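Local atomic coordinates of acetyltransferase (Klebsiella pneumoniae, PDB entry 5XUN), a protein that probably transfers the acetyl group of acetyl-CoA to glycyl-tRNA, acting as the GNAT-family toxin of a type II toxin-antitoxin system. Residues 145-150 and 160-164; 96-100 and 111-115; 15-21 and 56-62. The protein carries 1 engineered substitution. The contacts are given in a common frame with arbitrary orientation. Residues are numbered along the deposited sequence.

Contact 1 of 3, residues 145-150 and 160-164; sequences FLRLGF and LLFYP. Engineered in segment 145-150: Phe145 (natural residue Tyr). With ACO (acetyl coenzyme *a), chain E.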
# COMPACT_ATOMS: atom_id res chain seq x y z
N PHE B 145 20.92 1.11 6.59
CA PHE B 145 20.09 1.22 5.40
C PHE B 145 20.85 1.86 4.25
O PHE B 145 20.70 1.45 3.09
CB PHE B 145 18.80 1.99 5.71
CG PHE B 145 17.80 1.20 6.53
CD1 PHE B 145 17.24 0.03 6.02
CD2 PHE B 145 17.42 1.62 7.79
CE1 PHE B 145 16.33 -0.70 6.75
CE2 PHE B 145 16.50 0.89 8.53
CZ PHE B 145 15.96 -0.27 8.00
N LEU B 146 21.68 2.86 4.55
CA LEU B 146 22.49 3.50 3.51
C LEU B 146 23.39 2.49 2.81
O LEU B 146 23.57 2.55 1.59
CB LEU B 146 23.31 4.63 4.11
CG LEU B 146 22.50 5.85 4.55
CD1 LEU B 146 23.38 6.89 5.22
CD2 LEU B 146 21.77 6.47 3.36
N ARG B 147 23.96 1.55 3.57
CA ARG B 147 24.86 0.57 2.97
C ARG B 147 24.12 -0.39 2.05
O ARG B 147 24.69 -0.87 1.07
CB ARG B 147 25.61 -0.20 4.06
CG ARG B 147 27.08 -0.41 3.75
CD ARG B 147 27.78 -1.26 4.80
NE ARG B 147 27.26 -1.05 6.15
CZ ARG B 147 26.75 -2.01 6.91
NH1 ARG B 147 26.29 -1.74 8.13
NH2 ARG B 147 26.70 -3.25 6.45
N LEU B 148 22.86 -0.68 2.36
CA LEU B 148 22.02 -1.51 1.51
C LEU B 148 21.52 -0.78 0.27
O LEU B 148 20.87 -1.39 -0.58
CB LEU B 148 20.83 -2.05 2.31
CG LEU B 148 21.25 -2.96 3.46
CD1 LEU B 148 20.06 -3.36 4.32
CD2 LEU B 148 21.91 -4.20 2.86
N GLY B 149 21.81 0.51 0.15
CA GLY B 149 21.48 1.27 -1.03
C GLY B 149 20.31 2.21 -0.90
O GLY B 149 19.91 2.81 -1.90
N PHE B 150 19.77 2.39 0.30
CA PHE B 150 18.69 3.35 0.45
C PHE B 150 19.21 4.75 0.15
O PHE B 150 20.40 5.04 0.32
CB PHE B 150 18.11 3.30 1.86
CG PHE B 150 17.20 2.12 2.12
CD1 PHE B 150 17.72 0.84 2.19
CD2 PHE B 150 15.84 2.30 2.32
CE1 PHE B 150 16.89 -0.25 2.44
CE2 PHE B 150 15.01 1.22 2.58
CZ PHE B 150 15.54 -0.06 2.63
N LEU B 160 15.08 10.13 7.21
CA LEU B 160 14.12 9.63 6.24
C LEU B 160 14.88 9.08 5.04
O LEU B 160 15.63 9.81 4.39
CB LEU B 160 13.16 10.73 5.82
CG LEU B 160 12.53 11.53 6.96
CD1 LEU B 160 11.61 12.61 6.43
CD2 LEU B 160 11.79 10.63 7.94
N LEU B 161 14.69 7.80 4.75
CA LEU B 161 15.35 7.11 3.66
C LEU B 161 14.30 6.46 2.77
O LEU B 161 13.12 6.34 3.14
CB LEU B 161 16.36 6.07 4.16
CG LEU B 161 17.38 6.58 5.18
CD1 LEU B 161 18.26 5.44 5.66
CD2 LEU B 161 18.22 7.71 4.60
N PHE B 162 14.73 6.02 1.59
CA PHE B 162 13.79 5.60 0.57
C PHE B 162 14.49 4.64 -0.37
O PHE B 162 15.65 4.86 -0.73
CB PHE B 162 13.25 6.82 -0.20
CG PHE B 162 12.31 6.48 -1.31
CD1 PHE B 162 11.03 6.00 -1.04
CD2 PHE B 162 12.69 6.65 -2.64
CE1 PHE B 162 10.16 5.71 -2.07
CE2 PHE B 162 11.82 6.35 -3.67
CZ PHE B 162 10.56 5.87 -3.39
N TYR B 163 13.80 3.59 -0.77
CA TYR B 163 14.32 2.66 -1.77
C TYR B 163 13.29 2.55 -2.88
O TYR B 163 12.19 2.01 -2.66
CB TYR B 163 14.61 1.30 -1.14
CG TYR B 163 15.56 0.44 -1.96
CD1 TYR B 163 15.09 -0.32 -3.02
CD2 TYR B 163 16.91 0.37 -1.65
CE1 TYR B 163 15.94 -1.12 -3.76
CE2 TYR B 163 17.78 -0.43 -2.39
CZ TYR B 163 17.28 -1.17 -3.44
OH TYR B 163 18.13 -1.97 -4.18
N PRO B 164 13.59 3.03 -4.09
CA PRO B 164 12.56 3.11 -5.14
C PRO B 164 12.17 1.75 -5.69
O PRO B 164 13.00 0.85 -5.85
CB PRO B 164 13.20 3.98 -6.22
CG PRO B 164 14.65 4.05 -5.91
CD PRO B 164 14.90 3.57 -4.52
N1A ACO E . 25.95 -11.21 4.65
C2A ACO E . 25.99 -9.91 5.03
N3A ACO E . 26.64 -9.46 6.12
C4A ACO E . 27.30 -10.32 6.94
C5A ACO E . 27.30 -11.75 6.59
C6A ACO E . 26.57 -12.17 5.37
N6A ACO E . 26.53 -13.48 5.01
N7A ACO E . 28.01 -12.39 7.54
C8A ACO E . 28.43 -11.44 8.41
N9A ACO E . 28.03 -10.21 8.06
C1B ACO E . 28.33 -8.98 8.85
C2B ACO E . 29.08 -7.89 8.09
O2B ACO E . 30.48 -7.91 8.43
C3B ACO E . 28.43 -6.60 8.54
O3B ACO E . 29.17 -6.04 9.62
P3B ACO E . 29.33 -4.45 9.83
O7A ACO E . 30.45 -4.05 8.90
O8A ACO E . 27.98 -3.88 9.44
O9A ACO E . 29.65 -4.31 11.30
C4B ACO E . 27.07 -7.01 9.09
O4B ACO E . 27.10 -8.42 9.32
C5B ACO E . 25.90 -6.70 8.16
O5B ACO E . 24.76 -6.39 8.96
P1A ACO E . 23.65 -7.50 9.33
O1A ACO E . 24.31 -8.64 10.06
O2A ACO E . 22.80 -7.80 8.12
O3A ACO E . 22.77 -6.65 10.35
P2A ACO E . 22.26 -7.23 11.76
O4A ACO E . 21.89 -8.68 11.62
O5A ACO E . 23.23 -6.81 12.84
O6A ACO E . 20.92 -6.36 11.90
CBP ACO E . 19.86 -4.42 12.75
CCP ACO E . 21.02 -4.93 11.92
CDP ACO E . 18.56 -5.06 12.29
CEP ACO E . 19.77 -2.90 12.62
CAP ACO E . 20.20 -4.80 14.18
OAP ACO E . 21.39 -4.09 14.56
C9P ACO E . 19.11 -4.46 15.15
O9P ACO E . 18.17 -5.22 15.35
N8P ACO E . 19.27 -3.30 15.78
C7P ACO E . 18.51 -2.95 16.96
C6P ACO E . 17.12 -2.46 16.61
C5P ACO E . 17.22 -1.50 15.45
O5P ACO E . 17.83 -0.45 15.57
N4P ACO E . 16.63 -1.89 14.33
C3P ACO E . 16.74 -1.13 13.10
C2P ACO E . 15.85 0.10 13.10
S1P ACO E . 14.47 -0.20 12.05
C ACO E . 14.09 1.38 11.76
O ACO E . 14.92 2.21 12.04
CH3 ACO E . 12.75 1.70 11.16

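Contact 2 of 3, residues 96-100 and 111-115; sequences RLAID and MLVAH. With ACO (acetyl coenzyme *a), chain E.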
# COMPACT_ATOMS: atom_id res chain seq x y z
N ARG B 96 9.21 -1.06 11.32
CA ARG B 96 10.12 -1.62 12.31
C ARG B 96 10.86 -2.78 11.69
O ARG B 96 10.31 -3.54 10.88
CB ARG B 96 9.37 -2.14 13.53
CG ARG B 96 8.87 -1.08 14.44
CD ARG B 96 7.68 -1.59 15.20
NE ARG B 96 6.89 -0.46 15.64
CZ ARG B 96 5.93 0.09 14.91
NH1 ARG B 96 5.65 -0.40 13.71
NH2 ARG B 96 5.26 1.13 15.39
N LEU B 97 12.11 -2.95 12.14
CA LEU B 97 12.92 -4.11 11.80
C LEU B 97 13.87 -4.35 12.96
O LEU B 97 14.49 -3.40 13.45
CB LEU B 97 13.70 -3.88 10.50
CG LEU B 97 14.78 -4.92 10.23
CD1 LEU B 97 14.15 -6.13 9.59
CD2 LEU B 97 15.90 -4.37 9.36
N ALA B 98 13.97 -5.59 13.41
CA ALA B 98 14.80 -5.89 14.57
C ALA B 98 15.27 -7.33 14.50
O ALA B 98 14.52 -8.22 14.11
CB ALA B 98 14.05 -5.64 15.89
N ILE B 99 16.53 -7.55 14.89
CA ILE B 99 17.15 -8.86 14.99
C ILE B 99 17.60 -9.05 16.43
O ILE B 99 18.11 -8.12 17.05
CB ILE B 99 18.34 -9.01 14.02
CG1 ILE B 99 17.88 -8.88 12.57
CG2 ILE B 99 19.05 -10.33 14.23
CD1 ILE B 99 17.17 -10.11 12.05
N ASP B 100 17.39 -10.25 16.97
CA ASP B 100 17.82 -10.53 18.34
C ASP B 100 19.34 -10.51 18.46
O ASP B 100 20.06 -10.97 17.57
CB ASP B 100 17.28 -11.87 18.82
CG ASP B 100 17.67 -12.16 20.26
OD1 ASP B 100 17.10 -11.51 21.16
OD2 ASP B 100 18.53 -13.04 20.48
N MET B 111 19.12 -10.08 5.25
CA MET B 111 18.19 -11.05 4.69
C MET B 111 16.75 -10.65 4.91
O MET B 111 15.89 -10.87 4.04
CB MET B 111 18.47 -12.44 5.26
CG MET B 111 17.38 -13.43 4.88
SD MET B 111 17.88 -15.13 4.63
CE MET B 111 18.39 -14.97 2.92
N LEU B 112 16.44 -10.04 6.06
CA LEU B 112 15.09 -9.54 6.27
C LEU B 112 14.75 -8.45 5.27
O LEU B 112 13.64 -8.42 4.73
CB LEU B 112 14.92 -9.05 7.71
CG LEU B 112 14.59 -10.16 8.72
CD1 LEU B 112 14.24 -9.57 10.06
CD2 LEU B 112 13.47 -11.04 8.21
N VAL B 113 15.68 -7.53 5.02
CA VAL B 113 15.43 -6.46 4.05
C VAL B 113 15.20 -7.03 2.65
O VAL B 113 14.37 -6.53 1.89
CB VAL B 113 16.58 -5.44 4.08
CG1 VAL B 113 16.41 -4.42 2.96
CG2 VAL B 113 16.64 -4.76 5.43
N ALA B 114 15.95 -8.07 2.28
CA ALA B 114 15.71 -8.71 0.99
C ALA B 114 14.31 -9.30 0.93
O ALA B 114 13.62 -9.18 -0.09
CB ALA B 114 16.76 -9.79 0.72
N HIS B 115 13.86 -9.91 2.02
CA HIS B 115 12.50 -10.43 2.08
C HIS B 115 11.48 -9.30 2.00
O HIS B 115 10.44 -9.44 1.33
CB HIS B 115 12.32 -11.26 3.34
CG HIS B 115 11.02 -12.01 3.39
ND1 HIS B 115 9.83 -11.41 3.72
CD2 HIS B 115 10.74 -13.31 3.14
CE1 HIS B 115 8.86 -12.31 3.68
NE2 HIS B 115 9.39 -13.47 3.32
N1A ACO E . 25.95 -11.21 4.65
C2A ACO E . 25.99 -9.91 5.03
N3A ACO E . 26.64 -9.46 6.12
C4A ACO E . 27.30 -10.32 6.94
C5A ACO E . 27.30 -11.75 6.59
C6A ACO E . 26.57 -12.17 5.37
N6A ACO E . 26.53 -13.48 5.01
N7A ACO E . 28.01 -12.39 7.54
C8A ACO E . 28.43 -11.44 8.41
N9A ACO E . 28.03 -10.21 8.06
C1B ACO E . 28.33 -8.98 8.85
C2B ACO E . 29.08 -7.89 8.09
O2B ACO E . 30.48 -7.91 8.43
C3B ACO E . 28.43 -6.60 8.54
O3B ACO E . 29.17 -6.04 9.62
P3B ACO E . 29.33 -4.45 9.83
O7A ACO E . 30.45 -4.05 8.90
O8A ACO E . 27.98 -3.88 9.44
O9A ACO E . 29.65 -4.31 11.30
C4B ACO E . 27.07 -7.01 9.09
O4B ACO E . 27.10 -8.42 9.32
C5B ACO E . 25.90 -6.70 8.16
O5B ACO E . 24.76 -6.39 8.96
P1A ACO E . 23.65 -7.50 9.33
O1A ACO E . 24.31 -8.64 10.06
O2A ACO E . 22.80 -7.80 8.12
O3A ACO E . 22.77 -6.65 10.35
P2A ACO E . 22.26 -7.23 11.76
O4A ACO E . 21.89 -8.68 11.62
O5A ACO E . 23.23 -6.81 12.84
O6A ACO E . 20.92 -6.36 11.90
CBP ACO E . 19.86 -4.42 12.75
CCP ACO E . 21.02 -4.93 11.92
CDP ACO E . 18.56 -5.06 12.29
CEP ACO E . 19.77 -2.90 12.62
CAP ACO E . 20.20 -4.80 14.18
OAP ACO E . 21.39 -4.09 14.56
C9P ACO E . 19.11 -4.46 15.15
O9P ACO E . 18.17 -5.22 15.35
N8P ACO E . 19.27 -3.30 15.78
C7P ACO E . 18.51 -2.95 16.96
C6P ACO E . 17.12 -2.46 16.61
C5P ACO E . 17.22 -1.50 15.45
O5P ACO E . 17.83 -0.45 15.57
N4P ACO E . 16.63 -1.89 14.33
C3P ACO E . 16.74 -1.13 13.10
C2P ACO E . 15.85 0.10 13.10
S1P ACO E . 14.47 -0.20 12.05
C ACO E . 14.09 1.38 11.76
O ACO E . 14.92 2.21 12.04
CH3 ACO E . 12.75 1.70 11.16

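Contact 3 of 3, residues 15-21 and 56-62; sequences SYDITGF and VPRLLGY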
# COMPACT_ATOMS: atom_id res chain seq x y z
N SER B 15 2.20 -18.40 18.30
CA SER B 15 2.75 -19.39 19.21
C SER B 15 4.27 -19.39 19.20
O SER B 15 4.91 -20.44 19.21
CB SER B 15 2.20 -20.77 18.85
OG SER B 15 2.58 -21.74 19.81
N TYR B 16 4.87 -18.21 19.12
CA TYR B 16 6.32 -18.09 19.10
C TYR B 16 6.87 -18.00 20.51
O TYR B 16 6.23 -17.46 21.42
CB TYR B 16 6.76 -16.86 18.30
CG TYR B 16 6.25 -16.87 16.88
CD1 TYR B 16 6.67 -17.84 15.99
CD2 TYR B 16 5.34 -15.91 16.44
CE1 TYR B 16 6.21 -17.87 14.69
CE2 TYR B 16 4.87 -15.93 15.14
CZ TYR B 16 5.31 -16.92 14.27
OH TYR B 16 4.85 -16.95 12.98
N ASP B 17 8.08 -18.52 20.69
CA ASP B 17 8.85 -18.31 21.91
C ASP B 17 9.58 -16.98 21.76
O ASP B 17 10.56 -16.89 21.02
CB ASP B 17 9.82 -19.46 22.14
CG ASP B 17 10.65 -19.30 23.42
OD1 ASP B 17 10.55 -18.25 24.10
OD2 ASP B 17 11.39 -20.23 23.76
N ILE B 18 9.11 -15.95 22.46
CA ILE B 18 9.73 -14.64 22.41
C ILE B 18 10.41 -14.29 23.73
O ILE B 18 10.92 -13.17 23.87
CB ILE B 18 8.72 -13.56 22.01
CG1 ILE B 18 7.62 -13.44 23.07
CG2 ILE B 18 8.10 -13.88 20.66
CD1 ILE B 18 6.82 -12.15 22.98
N THR B 19 10.44 -15.21 24.69
CA THR B 19 11.01 -14.90 26.00
C THR B 19 12.51 -14.68 25.87
O THR B 19 13.23 -15.51 25.30
CB THR B 19 10.70 -16.02 27.00
OG1 THR B 19 11.41 -17.21 26.62
CG2 THR B 19 9.21 -16.31 27.05
N GLY B 20 12.98 -13.56 26.40
CA GLY B 20 14.39 -13.23 26.27
C GLY B 20 14.77 -12.51 24.99
O GLY B 20 15.96 -12.34 24.73
N PHE B 21 13.80 -12.11 24.17
CA PHE B 21 14.13 -11.41 22.93
C PHE B 21 14.65 -10.03 23.28
O PHE B 21 14.02 -9.28 24.03
CB PHE B 21 12.91 -11.30 22.01
CG PHE B 21 13.18 -10.56 20.72
CD1 PHE B 21 13.08 -9.18 20.65
CD2 PHE B 21 13.55 -11.25 19.57
CE1 PHE B 21 13.35 -8.49 19.47
CE2 PHE B 21 13.81 -10.58 18.39
CZ PHE B 21 13.71 -9.20 18.33
N VAL B 56 8.65 -25.50 19.55
CA VAL B 56 8.10 -24.15 19.61
C VAL B 56 9.11 -23.23 18.93
O VAL B 56 10.21 -23.01 19.48
CB VAL B 56 7.84 -23.71 21.06
CG1 VAL B 56 7.14 -22.36 21.07
CG2 VAL B 56 7.01 -24.76 21.78
N PRO B 57 8.81 -22.72 17.74
CA PRO B 57 9.79 -21.87 17.06
C PRO B 57 10.09 -20.63 17.88
O PRO B 57 9.19 -19.99 18.43
CB PRO B 57 9.10 -21.53 15.73
CG PRO B 57 7.66 -21.92 15.91
CD PRO B 57 7.67 -23.05 16.89
N ARG B 58 11.37 -20.32 18.00
CA ARG B 58 11.82 -19.12 18.68
C ARG B 58 11.89 -17.98 17.68
O ARG B 58 12.31 -18.16 16.54
CB ARG B 58 13.17 -19.37 19.33
CG ARG B 58 13.14 -20.58 20.27
CD ARG B 58 14.51 -20.97 20.79
NE ARG B 58 15.35 -19.81 21.06
CZ ARG B 58 16.48 -19.55 20.41
NH1 ARG B 58 16.90 -20.37 19.45
NH2 ARG B 58 17.19 -18.47 20.72
N LEU B 59 11.46 -16.80 18.11
CA LEU B 59 11.48 -15.63 17.26
C LEU B 59 12.82 -14.92 17.47
O LEU B 59 13.15 -14.54 18.59
CB LEU B 59 10.30 -14.71 17.58
CG LEU B 59 9.99 -13.54 16.65
CD1 LEU B 59 8.48 -13.34 16.57
CD2 LEU B 59 10.66 -12.27 17.12
N LEU B 60 13.59 -14.80 16.39
CA LEU B 60 14.89 -14.15 16.44
C LEU B 60 14.93 -12.82 15.71
O LEU B 60 15.95 -12.12 15.76
CB LEU B 60 15.97 -15.09 15.86
CG LEU B 60 16.41 -16.31 16.69
CD1 LEU B 60 16.85 -15.89 18.08
CD2 LEU B 60 15.34 -17.39 16.76
N GLY B 61 13.85 -12.44 15.03
CA GLY B 61 13.75 -11.15 14.39
C GLY B 61 12.37 -10.96 13.81
O GLY B 61 11.61 -11.92 13.66
N TYR B 62 12.05 -9.71 13.49
CA TYR B 62 10.74 -9.43 12.92
C TYR B 62 10.78 -8.10 12.18
O TYR B 62 11.69 -7.29 12.38
CB TYR B 62 9.66 -9.42 14.01
CG TYR B 62 9.61 -8.15 14.85
CD1 TYR B 62 10.42 -7.99 15.97
CD2 TYR B 62 8.72 -7.14 14.53
CE1 TYR B 62 10.36 -6.82 16.73
CE2 TYR B 62 8.66 -5.99 15.27
CZ TYR B 62 9.47 -5.83 16.38
OH TYR B 62 9.38 -4.67 17.10
O HOH W 1 13.32 -14.93 21.41

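Contact 1 of 3, residues 145-150 and 160-164
A helix end can fit a sheet by shape alone: in this GNAT fold the end of helix 139-147 packs on strand 160-164, next to strand 131-135 in the sheet. The bump on the strand side, Leu161, enters a hollow lined by Phe145, Leu146 and Phe150, with Leu161 CD1 3.5 Å from Phe145 CB and Leu161 CB 4.0 Å from Phe150 CB. Phe145, engineered in place of tyrosine, starts toward the strand, but its ring swings away and presents an edge to the acetyl carbonyl carbon of acetyl-CoA. The second bump is Tyr163: its CB rests over the Phe150 ring, 3.9 Å from the centroid, and its ring meets the Phe150 face edge-on, centroids 5.3 Å apart. Before Phe150 the chain leaves the helix at Gly149, whose positive phi belongs to a Schellman motif; lacking a side chain, it leaves room for the Tyr163 ring. Beyond Phe150, helix 108-126 adds Met117. Arg147, outside this packing, brings NH1 to 3.0 Å from O8A of acetyl-CoA. Leu161 and Tyr163 pair by backbone with strand 131-135 and Phe162 with Ile151, so apolar and aromatic packing, dependent on close fit, holds the helix end.

Contact 2 of 3, residues 96-100 and 111-115
The beta-alpha-beta unit of the GNAT fold, here strand 88-99, helix 108-126 and strand 131-135, illustrates how a helix is seated on its sheet while the strand also binds acetyl-CoA. The short segments 96-99 and 111-115 run at 146° to each other, with axes 10.0 Å apart, so the gap must be filled by side chains from both sides. Alternation along the strand sends Leu97 and Ile99 toward the helix and Ala98 away, where it meets Tyr62. Leu97 adopts chi1 t and chi2 p, which places CD1 3.5 Å from Leu112 CD1 and CD2 4.0 Å from Val113 CG2. Ile99, with both chi angles m, extends CD1 to 3.6 Å from the same Leu112 CD1. Leu112 itself is m, t, and its CD1 touches both strand residues. Val113 (chi1 t) has its CA-to-CB bond sideways to the strand, and its side chain also touches Phe144 of helix 139-147, while Met111, although also t at chi1, leads its end away from the strand. The loop between strand and helix, with the start of the helix, offers the amides of Gly105, Gly107, Gly109 and Glu110 to acetyl-CoA, as in the pyrophosphate-binding loop of GNAT enzymes. The strand backbone holds the pantetheine arm like an added strand: N4P donates to Leu97 O at 2.8 Å, and Ile99 N donates to O9P at 2.9 Å.

Contact 3 of 3, residues 15-21 and 56-62
Irregular chain can borrow the hydrogen bonding of a sheet for a single residue, as Asp17 does beside residues 56-62. Its N donates to Pro57 O at 2.9 Å and its O accepts from Leu59 N at 3.0 Å, both nearly straight, making one isolated parallel bridge with Arg58. A water extends the pairing, donating to Leu59 O at 2.9 Å and weakly to Asp17 O at 3.4 Å. Local bonds then bend the chain off: Asp17 OD1 accepts from Thr19 N at 3.1 Å, an Asx turn, and from Thr19 OG1 at 2.9 Å, after which a type II turn from Ile18 to Phe21 carries Gly20 at positive phi. Apolar contacts gather on Leu59, whose CB lies 3.9 Å from Ile18 CG2 and CD1 4.1 Å from Tyr16 CD2. Phe21 returns toward the strand, its CE2 3.8 Å from Leu59 CD2 and its ring edge along the backbone of Leu59 to Gly61. That backbone forms a classic beta bulge, Leu60 and Gly61 together facing Leu50. Phe21 and Leu59 also pack on Leu32 of helix 26-34, Tyr16 touches Val51 and its OH is hydrogen-bonded to Glu8 OE2, so this loop after strand 6-9 is tied to strands 46-51 and 59-71 of the GNAT sheet.

The three contacts follow one another across a single mixed sheet, with contact 2 in the middle: its centre is about 14 Å from the centres of both others, while those of contacts 1 and 3 lie about 28 Å apart, on opposite sides of the chain's centre. Along the chain they close in the order 3, 2, 1. Contacts 2 and 3 are joined through the pairing of strands 88-99 and 59-71, as in Ala98 O to Tyr62 N at 2.9 Å. Contacts 1 and 2 meet around Val113, with its CG2 3.9 Å from Leu148 CD1. Both touch acetyl-CoA, contact 2 through the backbone of Leu97 and Ile99 and contact 1 most closely through Arg147, so its site spans their meeting region.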